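Local coordinates for protein alpha-L-rhamnosidase (Aspergillus terreus, PDB 6GSZ) that probably hydrolyses terminal non-reducing alpha-L-rhamnose residues from alpha-L-rhamnosides, as a calcium-containing, N-glycosylated glycoside hydrolase, at residues L503-Y507 against S508-V512; T522-S525 against I526-D529; E550-G553 against G554-W558. All coordinates share one frame; numbering follows the deposited sequence.

Contact 1 (L503-Y507 against S508-V512); sequences LNHSY and SLPYV. With NAG (2-acetamido-2-deoxy-beta-D-glucopyranose), chain B.
His505 and Ser508 close a type I' beta turn in the loop that leaves helix 488-503 of the six-hairpin glycosidase domain. Ser506 and Tyr507, the two central residues, both have positive phi, as this turn requires. The closing bond, Ser508 N to His505 O, measures 3.1 Å.

The tight part is built around the imidazole. With CG anti to the backbone N, chi1 -157° sets the ring beside its own carbonyl carbon, with one face to Pro510. Pro510 CG lies over that face, 3.9 Å from the centroid of the His505 ring and 16° off its normal, a CH-pi contact. Ser508 CB lies at the ring edge, in plane, 3.5 Å from His505 ND1.

The solvent side is looser. Ser506 is exposed, and its carbonyl O binds a calcium ion together with Lys561 O. Asn504, partly exposed, carries an N-linked sugar, its ND2 joined to C1 of the N-acetylglucosamine at 1.5 Å. The Tyr507 ring, by contrast, packs on Asp557 and Lys561 of helix 545-562. Back at the imidazole, His505 ND1 donates to Ser508 O over 3.2 Å, a weak bond bent to 130°.

Contact 2 (T522-S525 against I526-D529); sequences TPTS and IWGD. With BGC (beta-D-glucopyranose), chain C.
Backbone hydrogen bonds join Thr524-Ser525 to Trp527-Gly528 just before helix 530-542. Trp527 N makes a weak, bent bond to Ser525 O, closing a classic gamma turn centred on Ile526, whose phi is positive; the i+4 to i bond from Gly528 N to Thr524 O, 2.9 Å, encloses it.

One side-chain-to-backbone bond reinforces the turn. Asp529 OD2 accepts Ile526 N at 2.8 Å and 173°, met on the anti side of the carboxylate. The same oxygen packs 3.3 Å from Ser525 CA. Asp529 OD1 is engaged by Ser609, and Ser525 OG by Ser602, so these buried polar groups tie the turn to helix 598-619.

Van der Waals contacts flank Trp527. Thr524 OG1, lodged between its own backbone N and carbonyl carbon (chi1 60°), approaches Trp527 CB to 3.3 Å. Ser525 O lies in the indole plane at its edge, 3.6 Å from Trp527 CE3.

Ligand binding uses the far edge of the ring: Trp527 NE1 donates to O3 of glucose at 3.0 Å, with the acceptor in the ring plane. Trp470 and Trp578 meet the same indole, and Asp460, Asp473 and His761 also bond the glucose: an aromatic-lined sugar site of the kind common in glycoside hydrolases.

Contact 3 (E550-G553 against G554-W558); sequences EQYG and GAKDW. With NAG (2-acetamido-2-deoxy-beta-D-glucopyranose), chain D.
Neighbouring turns of one alpha-helix meet here: Glu550-Gly553 and Gly554-Trp558 are consecutive parts of helix 545-562 in the six-hairpin glycosidase domain, and the contact is one of i to i+4 bonds and side chains packed along a helix flank. The backbone evidence is direct. Lys556 N donates to Tyr552 O at 2.9 Å and 170°, and Asp557 N donates to Gly553 O at 2.9 Å. The preceding bond, Ala555 N to Gln551 O, is stretched to 3.4 Å and weak. One step earlier a water replaces the direct link, giving a hydrogen to Glu550 O and accepting one from Gly554 N, each at 2.9 Å. The helix is thus slightly opened and hydrated at this point.

Among the side chains, Tyr552 and Lys556 carry the contact. Tyr552 CG is anti to the backbone N (chi1 -174°), which lays the ring along the helix toward the next turn. Lys556 CB sits 4.0 Å above one ring face, displaced toward the rim, and Lys556 CD reaches 3.6 Å from Tyr552 CE2. The lysine chain thus leaves the face at CB and runs past the ring's CE2 edge, the two side chains oblique to each other, while the ring's hydroxyl bonds Ser617 of helix 598-619. On the adjoining flank, Asp557 CB packs 3.3 Å from Gly553 O, and its carboxylate pairs with Arg499.

Beyond the ring, the lysine bends at chi4 and Lys556 NZ donates to O7 of an N-acetylglucosamine at 3.1 Å. The ammonium also forms a salt bridge with Asp560 and a hydrogen bond with Tyr629. Asp560 binds that sugar as well, so the chemistry implies a division of labour: methylenes pack on tyrosine, while the charged end, probably partly neutralised by Asp560, holds the glycan's acetamide carbonyl against the protein.

How the contacts relate
The three contacts follow one another along the chain within the six-hairpin glycosidase domain. Contacts 1 and 2 belong to the loop between helices 488-503 and 530-542, with centres 10 Å apart; contact 3 lies on helix 545-562, about 12 Å from contact 1 and 14 Å from contact 2, centre to centre. Trp558 is the common hub: its indole packs against Ser508 and Pro523, and its NE1 probably hydrogen-bonds Asp529 OD1 at 2.8 Å. Tyr511 OH joins contacts 1 and 2 through a probable bond to Thr522 O. The cluster thus connects the glucose-binding Trp527 through buried packing to the calcium- and glycan-bearing outer surface.

Contact 1 (L503-Y507 against S508-V512)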
loop_
_atom_site.group_PDB
_atom_site.type_symbol
_atom_site.label_atom_id
_atom_site.label_comp_id
_atom_site.label_asym_id
_atom_site.label_seq_id
_atom_site.Cartn_x
_atom_site.Cartn_y
_atom_site.Cartn_z
ATOM N N LEU A 503 15.510 -14.597 5.458
ATOM C CA LEU A 503 16.146 -15.915 5.528
ATOM C C LEU A 503 17.543 -15.896 4.880
ATOM O O LEU A 503 18.327 -16.809 5.172
ATOM C CB LEU A 503 15.250 -16.971 4.892
ATOM C CG LEU A 503 14.062 -17.359 5.776
ATOM C CD1 LEU A 503 13.014 -18.111 4.955
ATOM C CD2 LEU A 503 14.517 -18.159 7.007
ATOM N N ASN A 504 17.834 -14.918 4.028
ATOM C CA ASN A 504 19.193 -14.763 3.499
ATOM C C ASN A 504 19.967 -13.628 4.154
ATOM O O ASN A 504 20.986 -13.175 3.627
ATOM C CB ASN A 504 19.165 -14.545 1.998
ATOM C CG ASN A 504 20.520 -14.781 1.364
ATOM O OD1 ASN A 504 21.257 -15.704 1.765
ATOM N ND2 ASN A 504 20.848 -13.941 0.401
ATOM N N HIS A 505 19.563 -13.218 5.348
ATOM C CA HIS A 505 20.162 -12.108 6.090
ATOM C C HIS A 505 20.341 -12.473 7.571
ATOM O O HIS A 505 20.218 -11.613 8.452
ATOM C CB HIS A 505 19.266 -10.875 5.882
ATOM C CG HIS A 505 19.895 -9.554 6.081
ATOM N ND1 HIS A 505 19.741 -8.788 7.215
ATOM C CD2 HIS A 505 20.547 -8.773 5.204
ATOM C CE1 HIS A 505 20.399 -7.648 7.066
ATOM N NE2 HIS A 505 20.877 -7.608 5.848
ATOM N N SER A 506 20.632 -13.753 7.823
ATOM C CA SER A 506 20.945 -14.256 9.180
ATOM C C SER A 506 19.842 -13.887 10.185
ATOM O O SER A 506 20.118 -13.485 11.340
ATOM C CB SER A 506 22.299 -13.746 9.613
ATOM O OG SER A 506 23.310 -14.204 8.705
ATOM N N TYR A 507 18.589 -13.970 9.703
ATOM C CA TYR A 507 17.350 -13.845 10.498
ATOM C C TYR A 507 17.052 -12.399 10.867
ATOM O O TYR A 507 16.051 -12.115 11.524
ATOM C CB TYR A 507 17.336 -14.756 11.714
ATOM C CG TYR A 507 17.547 -16.195 11.351
ATOM C CD1 TYR A 507 16.561 -16.916 10.677
ATOM C CD2 TYR A 507 18.741 -16.836 11.643
ATOM C CE1 TYR A 507 16.746 -18.243 10.335
ATOM C CE2 TYR A 507 18.927 -18.171 11.309
ATOM C CZ TYR A 507 17.934 -18.870 10.652
ATOM O OH TYR A 507 18.128 -20.191 10.337
ATOM N N SER A 508 17.879 -11.462 10.412
ATOM C CA SER A 508 17.637 -10.048 10.503
ATOM C C SER A 508 16.866 -9.586 9.258
ATOM O O SER A 508 16.964 -10.141 8.189
ATOM C CB SER A 508 18.977 -9.317 10.624
ATOM O OG SER A 508 18.750 -7.953 10.867
ATOM N N LEU A 509 16.098 -8.520 9.388
ATOM C CA LEU A 509 15.347 -7.953 8.284
ATOM C C LEU A 509 16.164 -6.840 7.636
ATOM O O LEU A 509 16.608 -5.911 8.301
ATOM C CB LEU A 509 14.010 -7.423 8.803
ATOM C CG LEU A 509 13.013 -7.001 7.747
ATOM C CD1 LEU A 509 12.526 -8.204 6.936
ATOM C CD2 LEU A 509 11.857 -6.255 8.404
ATOM N N PRO A 510 16.407 -6.897 6.311
ATOM C CA PRO A 510 17.008 -5.756 5.621
ATOM C C PRO A 510 16.174 -4.497 5.837
ATOM O O PRO A 510 14.986 -4.570 6.094
ATOM C CB PRO A 510 17.044 -6.167 4.163
ATOM C CG PRO A 510 17.059 -7.660 4.221
ATOM C CD PRO A 510 16.163 -8.021 5.395
ATOM N N TYR A 511 16.803 -3.343 5.737
ATOM C CA TYR A 511 16.112 -2.077 5.956
ATOM C C TYR A 511 14.966 -1.839 4.984
ATOM O O TYR A 511 13.955 -1.251 5.339
ATOM C CB TYR A 511 17.084 -0.895 5.964
ATOM C CG TYR A 511 18.158 -0.994 7.022
ATOM C CD1 TYR A 511 18.008 -1.741 8.186
ATOM C CD2 TYR A 511 19.305 -0.227 6.881
ATOM C CE1 TYR A 511 19.050 -1.835 9.094
ATOM C CE2 TYR A 511 20.331 -0.288 7.797
ATOM C CZ TYR A 511 20.207 -1.091 8.912
ATOM O OH TYR A 511 21.231 -1.176 9.816
ATOM N N VAL A 512 15.185 -2.214 3.718
ATOM C CA VAL A 512 14.154 -2.078 2.700
ATOM C C VAL A 512 13.860 -3.422 2.049
ATOM O O VAL A 512 14.736 -4.276 1.959
ATOM C CB VAL A 512 14.499 -1.043 1.612
ATOM C CG1 VAL A 512 14.891 0.279 2.250
ATOM C CG2 VAL A 512 15.596 -1.484 0.642
HETATM C C1 NAG B . 22.119 -14.053 -0.297
HETATM C C2 NAG B . 21.922 -13.777 -1.797
HETATM C C3 NAG B . 23.252 -13.730 -2.510
HETATM C C4 NAG B . 24.191 -12.732 -1.877
HETATM C C5 NAG B . 24.309 -13.060 -0.388
HETATM C C6 NAG B . 25.120 -11.988 0.326
HETATM C C7 NAG B . 19.957 -14.448 -3.118
HETATM C C8 NAG B . 19.192 -15.630 -3.660
HETATM N N2 NAG B . 21.079 -14.759 -2.417
HETATM O O3 NAG B . 23.025 -13.378 -3.868
HETATM O O4 NAG B . 25.446 -12.890 -2.530
HETATM O O5 NAG B . 22.988 -13.031 0.183
HETATM O O6 NAG B . 24.604 -10.655 0.001
HETATM O O7 NAG B . 19.580 -13.277 -3.276
#

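Contact 2 (T522-S525 against I526-D529)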
loop_
_atom_site.group_PDB
_atom_site.type_symbol
_atom_site.label_atom_id
_atom_site.label_comp_id
_atom_site.label_asym_id
_atom_site.label_seq_id
_atom_site.Cartn_x
_atom_site.Cartn_y
_atom_site.Cartn_z
ATOM N N THR A 522 23.137 -3.924 9.649
ATOM C CA THR A 522 23.012 -4.560 10.952
ATOM C C THR A 522 21.588 -4.435 11.486
ATOM O O THR A 522 20.843 -3.543 11.087
ATOM C CB THR A 522 24.067 -4.002 11.919
ATOM O OG1 THR A 522 23.941 -2.591 12.043
ATOM C CG2 THR A 522 25.461 -4.366 11.449
ATOM N N PRO A 523 21.151 -5.353 12.379
ATOM C CA PRO A 523 19.749 -5.364 12.828
ATOM C C PRO A 523 19.367 -4.089 13.599
ATOM O O PRO A 523 20.123 -3.620 14.454
ATOM C CB PRO A 523 19.706 -6.572 13.769
ATOM C CG PRO A 523 20.888 -7.436 13.350
ATOM C CD PRO A 523 21.943 -6.459 12.929
ATOM N N THR A 524 18.161 -3.559 13.323
ATOM C CA THR A 524 17.686 -2.332 13.993
ATOM C C THR A 524 16.278 -2.551 14.569
ATOM O O THR A 524 15.445 -3.266 14.013
ATOM C CB THR A 524 17.669 -1.128 13.045
ATOM O OG1 THR A 524 16.807 -1.345 11.915
ATOM C CG2 THR A 524 19.071 -0.805 12.593
ATOM N N SER A 525 16.018 -1.819 15.651
ATOM C CA SER A 525 14.678 -1.747 16.240
ATOM C C SER A 525 13.778 -0.919 15.325
ATOM O O SER A 525 14.284 -0.119 14.526
ATOM C CB SER A 525 14.732 -1.113 17.600
ATOM O OG SER A 525 15.029 0.261 17.499
ATOM N N ILE A 526 12.472 -1.176 15.391
ATOM C CA ILE A 526 11.374 -0.469 14.687
ATOM C C ILE A 526 11.324 -0.906 13.214
ATOM O O ILE A 526 10.308 -1.374 12.769
ATOM C CB ILE A 526 11.410 1.063 14.850
ATOM C CG1 ILE A 526 11.574 1.469 16.326
ATOM C CG2 ILE A 526 10.157 1.672 14.228
ATOM C CD1 ILE A 526 11.836 2.928 16.510
ATOM N N TRP A 527 12.421 -0.655 12.495
ATOM C CA TRP A 527 12.637 -1.115 11.115
ATOM C C TRP A 527 12.657 -2.646 11.119
ATOM O O TRP A 527 11.748 -3.239 10.548
ATOM C CB TRP A 527 13.930 -0.473 10.589
ATOM C CG TRP A 527 13.706 0.919 10.074
ATOM C CD1 TRP A 527 13.682 1.303 8.765
ATOM C CD2 TRP A 527 13.458 2.128 10.825
ATOM N NE1 TRP A 527 13.415 2.636 8.660
ATOM C CE2 TRP A 527 13.250 3.169 9.908
ATOM C CE3 TRP A 527 13.365 2.437 12.190
ATOM C CZ2 TRP A 527 12.981 4.482 10.288
ATOM C CZ3 TRP A 527 13.080 3.735 12.567
ATOM C CH2 TRP A 527 12.896 4.752 11.634
ATOM N N GLY A 528 13.560 -3.284 11.861
ATOM C CA GLY A 528 13.563 -4.716 11.868
ATOM C C GLY A 528 12.297 -5.299 12.495
ATOM O O GLY A 528 11.828 -6.372 12.107
ATOM N N ASP A 529 11.774 -4.578 13.497
ATOM C CA ASP A 529 10.564 -4.998 14.195
ATOM C C ASP A 529 9.342 -5.035 13.273
ATOM O O ASP A 529 8.318 -5.582 13.681
ATOM C CB ASP A 529 10.286 -4.146 15.423
ATOM C CG ASP A 529 11.306 -4.387 16.536
ATOM O OD1 ASP A 529 11.438 -5.581 16.956
ATOM O OD2 ASP A 529 11.902 -3.373 16.971
HETATM C C2 BGC C . 12.673 6.512 5.250
HETATM C C3 BGC C . 13.267 6.188 6.592
HETATM C C4 BGC C . 14.751 5.900 6.641
HETATM C C5 BGC C . 15.363 6.996 5.913
HETATM C C6 BGC C . 16.855 6.741 6.004
HETATM C C1 BGC C . 13.530 7.550 4.547
HETATM O O1 BGC C . 12.879 7.933 3.352
HETATM O O2 BGC C . 11.506 7.286 5.404
HETATM O O3 BGC C . 12.752 5.026 6.972
HETATM O O4 BGC C . 15.351 5.732 7.947
HETATM O O5 BGC C . 14.907 7.172 4.533
HETATM O O6 BGC C . 17.521 7.705 5.182
#

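Contact 3 (E550-G553 against G554-W558)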
loop_
_atom_site.group_PDB
_atom_site.type_symbol
_atom_site.label_atom_id
_atom_site.label_comp_id
_atom_site.label_asym_id
_atom_site.label_seq_id
_atom_site.Cartn_x
_atom_site.Cartn_y
_atom_site.Cartn_z
ATOM N N GLU A 550 1.467 -18.012 8.412
ATOM C CA GLU A 550 2.580 -17.932 7.429
ATOM C C GLU A 550 3.595 -16.862 7.826
ATOM O O GLU A 550 4.786 -16.988 7.464
ATOM C CB GLU A 550 2.010 -17.796 6.025
ATOM C CG GLU A 550 1.678 -16.425 5.552
ATOM C CD GLU A 550 0.784 -16.374 4.317
ATOM O OE1 GLU A 550 0.016 -17.368 4.106
ATOM O OE2 GLU A 550 0.816 -15.330 3.616
ATOM N N GLN A 551 3.151 -15.833 8.548
ATOM C CA GLN A 551 4.002 -14.717 8.971
ATOM C C GLN A 551 4.714 -14.988 10.312
ATOM O O GLN A 551 5.568 -14.201 10.743
ATOM C CB GLN A 551 3.190 -13.427 8.970
ATOM C CG GLN A 551 2.807 -13.025 7.554
ATOM C CD GLN A 551 1.669 -12.041 7.442
ATOM O OE1 GLN A 551 1.243 -11.440 8.432
ATOM N NE2 GLN A 551 1.174 -11.839 6.225
ATOM N N TYR A 552 4.338 -16.080 10.982
ATOM C CA TYR A 552 4.866 -16.369 12.282
ATOM C C TYR A 552 6.366 -16.621 12.293
ATOM O O TYR A 552 7.076 -16.073 13.171
ATOM C CB TYR A 552 4.147 -17.558 12.922
ATOM C CG TYR A 552 4.558 -17.810 14.345
ATOM C CD1 TYR A 552 4.151 -16.963 15.359
ATOM C CD2 TYR A 552 5.382 -18.866 14.686
ATOM C CE1 TYR A 552 4.466 -17.209 16.682
ATOM C CE2 TYR A 552 5.733 -19.115 16.012
ATOM C CZ TYR A 552 5.298 -18.266 17.008
ATOM O OH TYR A 552 5.610 -18.509 18.325
ATOM N N GLY A 553 6.845 -17.392 11.308
ATOM C CA GLY A 553 8.266 -17.752 11.344
ATOM C C GLY A 553 9.181 -16.538 11.245
ATOM O O GLY A 553 10.187 -16.431 11.956
ATOM N N GLY A 554 8.781 -15.555 10.442
ATOM C CA GLY A 554 9.561 -14.324 10.358
ATOM C C GLY A 554 9.648 -13.600 11.691
ATOM O O GLY A 554 10.710 -13.119 12.124
ATOM N N ALA A 555 8.484 -13.467 12.345
ATOM C CA ALA A 555 8.408 -12.791 13.638
ATOM C C ALA A 555 9.241 -13.514 14.711
ATOM O O ALA A 555 10.019 -12.889 15.416
ATOM C CB ALA A 555 6.939 -12.664 14.041
ATOM N N LYS A 556 9.076 -14.825 14.789
ATOM C CA LYS A 556 9.773 -15.602 15.783
ATOM C C LYS A 556 11.291 -15.616 15.540
ATOM O O LYS A 556 12.087 -15.434 16.464
ATOM C CB LYS A 556 9.215 -17.023 15.837
ATOM C CG LYS A 556 9.969 -17.958 16.774
ATOM C CD LYS A 556 9.192 -19.217 17.085
ATOM C CE LYS A 556 9.992 -20.313 17.770
ATOM N NZ LYS A 556 10.735 -19.937 18.996
ATOM N N ASP A 557 11.716 -15.762 14.286
ATOM C CA ASP A 557 13.147 -15.816 14.002
ATOM C C ASP A 557 13.796 -14.454 14.276
ATOM O O ASP A 557 14.949 -14.408 14.708
ATOM C CB ASP A 557 13.424 -16.221 12.559
ATOM C CG ASP A 557 13.265 -17.701 12.266
ATOM O OD1 ASP A 557 13.192 -18.506 13.228
ATOM O OD2 ASP A 557 13.228 -18.066 11.053
ATOM N N TRP A 558 13.071 -13.353 14.046
ATOM C CA TRP A 558 13.589 -12.043 14.351
ATOM C C TRP A 558 13.925 -11.915 15.848
ATOM O O TRP A 558 15.020 -11.470 16.231
ATOM C CB TRP A 558 12.609 -10.971 13.913
ATOM C CG TRP A 558 12.900 -9.602 14.420
ATOM C CD1 TRP A 558 12.151 -8.896 15.299
ATOM C CD2 TRP A 558 14.017 -8.754 14.106
ATOM N NE1 TRP A 558 12.696 -7.672 15.559
ATOM C CE2 TRP A 558 13.850 -7.548 14.818
ATOM C CE3 TRP A 558 15.142 -8.866 13.269
ATOM C CZ2 TRP A 558 14.751 -6.490 14.769
ATOM C CZ3 TRP A 558 16.034 -7.820 13.234
ATOM C CH2 TRP A 558 15.826 -6.628 13.924
HETATM C C1 NAG D . 12.209 -18.482 23.896
HETATM C C2 NAG D . 12.351 -19.503 22.721
HETATM C C3 NAG D . 13.830 -19.698 22.384
HETATM C C4 NAG D . 14.509 -18.330 22.181
HETATM C C5 NAG D . 14.172 -17.332 23.261
HETATM C C6 NAG D . 14.633 -15.909 22.936
HETATM C C7 NAG D . 10.529 -21.079 22.581
HETATM C C8 NAG D . 9.970 -22.411 22.953
HETATM N N2 NAG D . 11.753 -20.783 23.004
HETATM O O3 NAG D . 13.957 -20.520 21.217
HETATM O O4 NAG D . 15.944 -18.453 22.248
HETATM O O5 NAG D . 12.747 -17.266 23.536
HETATM O O6 NAG D . 13.762 -15.266 21.979
HETATM O O7 NAG D . 9.826 -20.258 21.952
HETATM O O HOH W 1 7.197 -15.543 7.958
#